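Local coordinates for protein beta-lactamase II (Erythrobacter litoralis, PDB 6V72) that probably hydrolyses beta-lactam antibiotics to substituted beta-amino acids as a zinc-dependent class B metallo-beta-lactamase, giving antibiotic resistance, at residues R90-T95 with I113-H118; A154-Y159 with V172-L177. One frame throughout, in Å; residues are numbered along the deposited sequence.

Contact 1 of 2, residues R90-T95 with I113-H118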
loop_
_atom_site.group_PDB
_atom_site.type_symbol
_atom_site.label_atom_id
_atom_site.label_comp_id
_atom_site.label_asym_id
_atom_site.label_seq_id
_atom_site.Cartn_x
_atom_site.Cartn_y
_atom_site.Cartn_z
ATOM N N ARG A 90 28.348 5.541 -19.317
ATOM C CA ARG A 90 29.567 5.666 -18.537
ATOM C C ARG A 90 29.325 5.888 -17.057
ATOM O O ARG A 90 30.247 5.660 -16.266
ATOM C CB ARG A 90 30.448 6.782 -19.084
ATOM C CG ARG A 90 29.922 8.115 -18.869
ATOM C CD ARG A 90 31.033 9.160 -18.968
ATOM N NE ARG A 90 30.356 10.436 -19.061
ATOM C CZ ARG A 90 29.896 11.118 -18.019
ATOM N NH1 ARG A 90 30.076 10.667 -16.768
ATOM N NH2 ARG A 90 29.259 12.253 -18.246
ATOM N N ALA A 91 28.118 6.279 -16.666
ATOM C CA ALA A 91 27.815 6.458 -15.254
ATOM C C ALA A 91 26.345 6.161 -15.052
ATOM O O ALA A 91 25.544 6.279 -15.977
ATOM C CB ALA A 91 28.130 7.873 -14.760
ATOM N N ALA A 92 25.997 5.784 -13.826
ATOM C CA ALA A 92 24.621 5.459 -13.477
ATOM C C ALA A 92 24.344 5.965 -12.075
ATOM O O ALA A 92 25.232 5.987 -11.222
ATOM C CB ALA A 92 24.345 3.952 -13.516
ATOM N N VAL A 93 23.099 6.338 -11.832
ATOM C CA VAL A 93 22.660 6.744 -10.504
ATOM C C VAL A 93 21.373 5.990 -10.219
ATOM O O VAL A 93 20.535 5.817 -11.113
ATOM C CB VAL A 93 22.476 8.281 -10.377
ATOM C CG1 VAL A 93 21.474 8.843 -11.405
ATOM C CG2 VAL A 93 22.031 8.643 -8.953
ATOM N N VAL A 94 21.241 5.476 -8.998
ATOM C CA VAL A 94 20.003 4.826 -8.578
ATOM C C VAL A 94 19.290 5.716 -7.573
ATOM O O VAL A 94 19.928 6.388 -6.748
ATOM C CB VAL A 94 20.236 3.419 -8.007
ATOM C CG1 VAL A 94 20.832 2.527 -9.082
ATOM C CG2 VAL A 94 21.130 3.477 -6.779
ATOM N N THR A 95 17.969 5.756 -7.673
ATOM C CA THR A 95 17.221 6.686 -6.843
ATOM C C THR A 95 16.729 6.062 -5.547
ATOM O O THR A 95 16.257 6.792 -4.674
ATOM C CB THR A 95 16.023 7.264 -7.606
ATOM O OG1 THR A 95 15.133 6.211 -8.023
ATOM C CG2 THR A 95 16.503 8.037 -8.836
ATOM N N ILE A 113 30.537 0.106 -15.231
ATOM C CA ILE A 113 29.854 1.388 -15.143
ATOM C C ILE A 113 29.971 1.934 -13.727
ATOM O O ILE A 113 29.697 1.226 -12.757
ATOM C CB ILE A 113 28.383 1.244 -15.555
ATOM C CG1 ILE A 113 28.308 0.880 -17.040
ATOM C CG2 ILE A 113 27.614 2.536 -15.277
ATOM C CD1 ILE A 113 26.934 0.361 -17.477
ATOM N N ALA A 114 30.380 3.207 -13.616
ATOM C CA ALA A 114 30.481 3.886 -12.330
ATOM C C ALA A 114 29.085 4.172 -11.794
ATOM O O ALA A 114 28.331 4.932 -12.400
ATOM C CB ALA A 114 31.246 5.200 -12.483
ATOM N N THR A 115 28.771 3.620 -10.637
ATOM C CA THR A 115 27.434 3.665 -10.069
ATOM C C THR A 115 27.414 4.574 -8.849
ATOM O O THR A 115 28.357 4.567 -8.055
ATOM C CB THR A 115 27.001 2.262 -9.680
ATOM O OG1 THR A 115 28.066 1.654 -8.922
ATOM C CG2 THR A 115 26.766 1.438 -10.942
ATOM N N TRP A 116 26.333 5.342 -8.709
ATOM C CA TRP A 116 26.195 6.380 -7.696
ATOM C C TRP A 116 24.905 6.184 -6.921
ATOM O O TRP A 116 23.875 5.845 -7.508
ATOM C CB TRP A 116 26.174 7.778 -8.366
ATOM C CG TRP A 116 27.500 8.151 -8.921
ATOM C CD1 TRP A 116 27.994 7.839 -10.154
ATOM C CD2 TRP A 116 28.530 8.862 -8.236
ATOM N NE1 TRP A 116 29.270 8.336 -10.286
ATOM C CE2 TRP A 116 29.626 8.965 -9.121
ATOM C CE3 TRP A 116 28.634 9.425 -6.958
ATOM C CZ2 TRP A 116 30.805 9.612 -8.774
ATOM C CZ3 TRP A 116 29.806 10.063 -6.617
ATOM C CH2 TRP A 116 30.879 10.152 -7.520
ATOM N N ALA A 117 24.953 6.431 -5.608
ATOM C CA ALA A 117 23.761 6.354 -4.777
ATOM C C ALA A 117 23.909 7.288 -3.589
ATOM O O ALA A 117 25.019 7.702 -3.239
ATOM C CB ALA A 117 23.490 4.935 -4.262
ATOM N N HIS A 118 22.762 7.606 -2.966
ATOM C CA HIS A 118 22.779 8.263 -1.668
ATOM C C HIS A 118 23.687 7.482 -0.713
ATOM O O HIS A 118 23.646 6.245 -0.703
ATOM C CB HIS A 118 21.352 8.336 -1.116
ATOM C CG HIS A 118 21.227 9.192 0.106
ATOM N ND1 HIS A 118 21.727 8.816 1.337
ATOM C CD2 HIS A 118 20.673 10.420 0.279
ATOM C CE1 HIS A 118 21.491 9.780 2.211
ATOM N NE2 HIS A 118 20.847 10.758 1.598
HETATM O O HOH W 1 20.295 6.550 -4.011
#
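Strands 89-93 and 114-117 lie parallel in the larger sheet of the metallo-beta-lactamase fold, linked by a crossover that carries helix 105-110. Ala92 ties them with both backbone groups: its N donates to Ala114 O at 2.9 Å, in the carbonyl plane, while its O takes a weak, bent bond (130°) from Trp116 N. The next bond, Val94 N to Trp116 O, is straighter, at 3.0 Å. The face of Ala92 and Thr115 is buried: Ile113 CG2 lies over Ala92, 4.0 Å from Ala92 CB, and Leu108 covers both. Thr115 OG1 is held there by His109. On the face of Ala91 and Val93, against helix 147-153, Val93 CG2, anti to its own N, rests on Trp116 O. The Trp116 indole, only partly buried, runs out toward the calcium-binding Glu148. The backbones separate at Val94, two residues before the zinc-binding His96: Val94 CA stands 5.6 Å from Ala117 CA, yet Val94 CG2 still touches Ala117 CB at 3.7 Å. Beyond them a water takes over, donating to Val94 O and accepting from His118 N. Ala92 O also lies in the plane of the Trp116 ring at its edge, 3.5 Å from CD1.

Contact 2 of 2, residues A154-Y159 with V172-L177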
loop_
_atom_site.group_PDB
_atom_site.type_symbol
_atom_site.label_atom_id
_atom_site.label_comp_id
_atom_site.label_asym_id
_atom_site.label_seq_id
_atom_site.Cartn_x
_atom_site.Cartn_y
_atom_site.Cartn_z
ATOM N N ALA A 154 26.049 15.197 -14.574
ATOM C CA ALA A 154 25.546 16.297 -15.390
ATOM C C ALA A 154 25.215 15.791 -16.794
ATOM O O ALA A 154 25.957 14.966 -17.344
ATOM C CB ALA A 154 26.594 17.417 -15.458
ATOM N N PRO A 155 24.130 16.278 -17.423
ATOM C CA PRO A 155 23.282 17.409 -17.026
ATOM C C PRO A 155 22.217 17.112 -15.990
ATOM O O PRO A 155 21.511 18.032 -15.617
ATOM C CB PRO A 155 22.623 17.819 -18.342
ATOM C CG PRO A 155 22.511 16.511 -19.090
ATOM C CD PRO A 155 23.817 15.810 -18.786
ATOM N N LEU A 156 22.102 15.870 -15.532
ATOM C CA LEU A 156 21.168 15.598 -14.449
ATOM C C LEU A 156 21.549 16.410 -13.224
ATOM O O LEU A 156 22.730 16.514 -12.866
ATOM C CB LEU A 156 21.163 14.114 -14.092
ATOM C CG LEU A 156 20.567 13.218 -15.177
ATOM C CD1 LEU A 156 21.023 11.797 -14.937
ATOM C CD2 LEU A 156 19.036 13.298 -15.234
ATOM N N ARG A 157 20.547 16.983 -12.574
ATOM C CA ARG A 157 20.741 17.629 -11.285
ATOM C C ARG A 157 20.138 16.723 -10.226
ATOM O O ARG A 157 18.945 16.402 -10.282
ATOM C CB ARG A 157 20.112 19.016 -11.271
ATOM C CG ARG A 157 20.742 19.947 -12.309
ATOM C CD ARG A 157 22.212 20.209 -12.045
ATOM N NE ARG A 157 22.675 21.360 -12.821
ATOM C CZ ARG A 157 23.567 21.304 -13.810
ATOM N NH1 ARG A 157 23.886 22.410 -14.457
ATOM N NH2 ARG A 157 24.158 20.162 -14.139
ATOM N N LEU A 158 20.966 16.279 -9.294
ATOM C CA LEU A 158 20.548 15.325 -8.268
ATOM C C LEU A 158 20.098 16.051 -7.006
ATOM O O LEU A 158 20.815 16.924 -6.507
ATOM C CB LEU A 158 21.709 14.406 -7.906
ATOM C CG LEU A 158 22.030 13.229 -8.804
ATOM C CD1 LEU A 158 21.968 13.551 -10.257
ATOM C CD2 LEU A 158 23.418 12.767 -8.399
ATOM N N TYR A 159 18.940 15.660 -6.471
ATOM C CA TYR A 159 18.329 16.349 -5.342
ATOM C C TYR A 159 17.813 15.337 -4.326
ATOM O O TYR A 159 17.019 14.451 -4.672
ATOM C CB TYR A 159 17.172 17.246 -5.819
ATOM C CG TYR A 159 16.562 18.029 -4.680
ATOM C CD1 TYR A 159 17.247 19.080 -4.089
ATOM C CD2 TYR A 159 15.298 17.707 -4.187
ATOM C CE1 TYR A 159 16.692 19.788 -3.040
ATOM C CE2 TYR A 159 14.739 18.398 -3.151
ATOM C CZ TYR A 159 15.426 19.440 -2.574
ATOM O OH TYR A 159 14.844 20.146 -1.523
ATOM N N VAL A 172 15.970 13.281 -9.586
ATOM C CA VAL A 172 16.840 13.937 -10.557
ATOM C C VAL A 172 16.004 14.820 -11.470
ATOM O O VAL A 172 14.819 14.574 -11.700
ATOM C CB VAL A 172 17.680 12.924 -11.373
ATOM C CG1 VAL A 172 18.485 12.018 -10.443
ATOM C CG2 VAL A 172 16.764 12.097 -12.257
ATOM N N GLY A 173 16.628 15.866 -11.995
ATOM C CA GLY A 173 15.932 16.763 -12.885
ATOM C C GLY A 173 16.826 17.186 -14.032
ATOM O O GLY A 173 18.058 17.136 -13.950
ATOM N N LEU A 174 16.161 17.631 -15.105
ATOM C CA LEU A 174 16.787 18.260 -16.265
ATOM C C LEU A 174 16.086 19.597 -16.444
ATOM O O LEU A 174 15.156 19.723 -17.259
ATOM C CB LEU A 174 16.645 17.405 -17.518
ATOM C CG LEU A 174 17.421 16.086 -17.437
ATOM C CD1 LEU A 174 16.931 15.096 -18.496
ATOM C CD2 LEU A 174 18.919 16.332 -17.561
ATOM N N PRO A 175 16.482 20.610 -15.674
ATOM C CA PRO A 175 15.715 21.863 -15.662
ATOM C C PRO A 175 15.684 22.566 -17.004
ATOM O O PRO A 175 14.707 23.264 -17.299
ATOM C CB PRO A 175 16.440 22.702 -14.599
ATOM C CG PRO A 175 17.108 21.713 -13.720
ATOM C CD PRO A 175 17.530 20.593 -14.641
ATOM N N GLU A 176 16.713 22.401 -17.836
ATOM C CA GLU A 176 16.712 23.080 -19.129
ATOM C C GLU A 176 15.735 22.451 -20.103
ATOM O O GLU A 176 15.414 23.070 -21.121
ATOM C CB GLU A 176 18.114 23.071 -19.743
ATOM C CG GLU A 176 19.134 23.838 -18.931
ATOM C CD GLU A 176 18.870 25.342 -18.922
ATOM O OE1 GLU A 176 18.256 25.865 -19.878
ATOM O OE2 GLU A 176 19.285 26.007 -17.952
ATOM N N LEU A 177 15.281 21.232 -19.828
ATOM C CA LEU A 177 14.343 20.532 -20.685
ATOM C C LEU A 177 12.977 20.392 -20.035
ATOM O O LEU A 177 12.067 19.811 -20.644
ATOM C CB LEU A 177 14.903 19.153 -21.052
ATOM C CG LEU A 177 16.235 19.196 -21.805
ATOM C CD1 LEU A 177 16.813 17.796 -21.937
ATOM C CD2 LEU A 177 16.038 19.805 -23.176
#
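Gly173 O is gripped by one hydrogen bond and one weaker CH contact: Arg157 N donates to it at 2.8 Å, nearly straight (170°) and in the carbonyl plane, and Leu156 CA approaches at 3.5 Å. Arg157 O is held in the same way, by Gly173 N at 2.9 Å and by a CH contact from Val172 CA. The return bond is more bent, at 146°, but also lies in its carbonyl plane. Arg157 and Gly173 thus form an antiparallel hydrogen-bonded pair, followed by the non-hydrogen-bonded pair Leu158-Val172. They join the two strands of a beta hairpin, 157-159 and 171-174, in the smaller sheet of the metallo-beta-lactamase sandwich; Leu158 also bonds through its backbone to Ala145.

The face carrying Leu158 and Val172 is apolar. These two side chains run side by side, Leu158 CD1 against Val172 CG1 at 3.8 Å. Val172 CG2, in the crowded position between its own N and carbonyl carbon, meets Leu156 CD2. That same methyl of Leu156 reaches Leu174 CD2 at 3.8 Å, the two leucines crossing obliquely, so it bridges Val172 and Leu174. Ile63 and Val65 of strand 61-65, in the larger sheet, also pack on Leu156. Pro155, which follows a cis peptide bond, lies alongside Leu174, its CG 3.9 Å from Leu174 CD2.

Across the backbone, the face of Arg157 and Gly173 is sparser and more exposed. Arg157 bends at chi2 (-63°), and its side chain crosses that of Pro175 at about a right angle, Arg157 CG 4.0 Å from Pro175 CD. Beyond that bend the chain leads away from 172-177, and the guanidinium edge meets Ala154 CB in plane.

In the fold
Contact 1 closes before contact 2 opens along the chain, and the path between them runs through strands 135-139 and 145-146 and helix 147-153. Their centres lie 14 Å apart and their nearest atoms about 4 Å, without touching. Contact 1 belongs to the larger sheet, contact 2 to the smaller one, so they sample the two sheets of the metallo-beta-lactamase sandwich. Strand 61-65 connects them, neighbouring 90-95 within its sheet and facing contact 2 across the core. Both contacts adjoin loops that supply zinc ligands: His96 directly follows 90-95, and His165 lies in the loop between 154-159 and 172-177. Each sheet thus contributes to the zinc site, although no zinc is bound here.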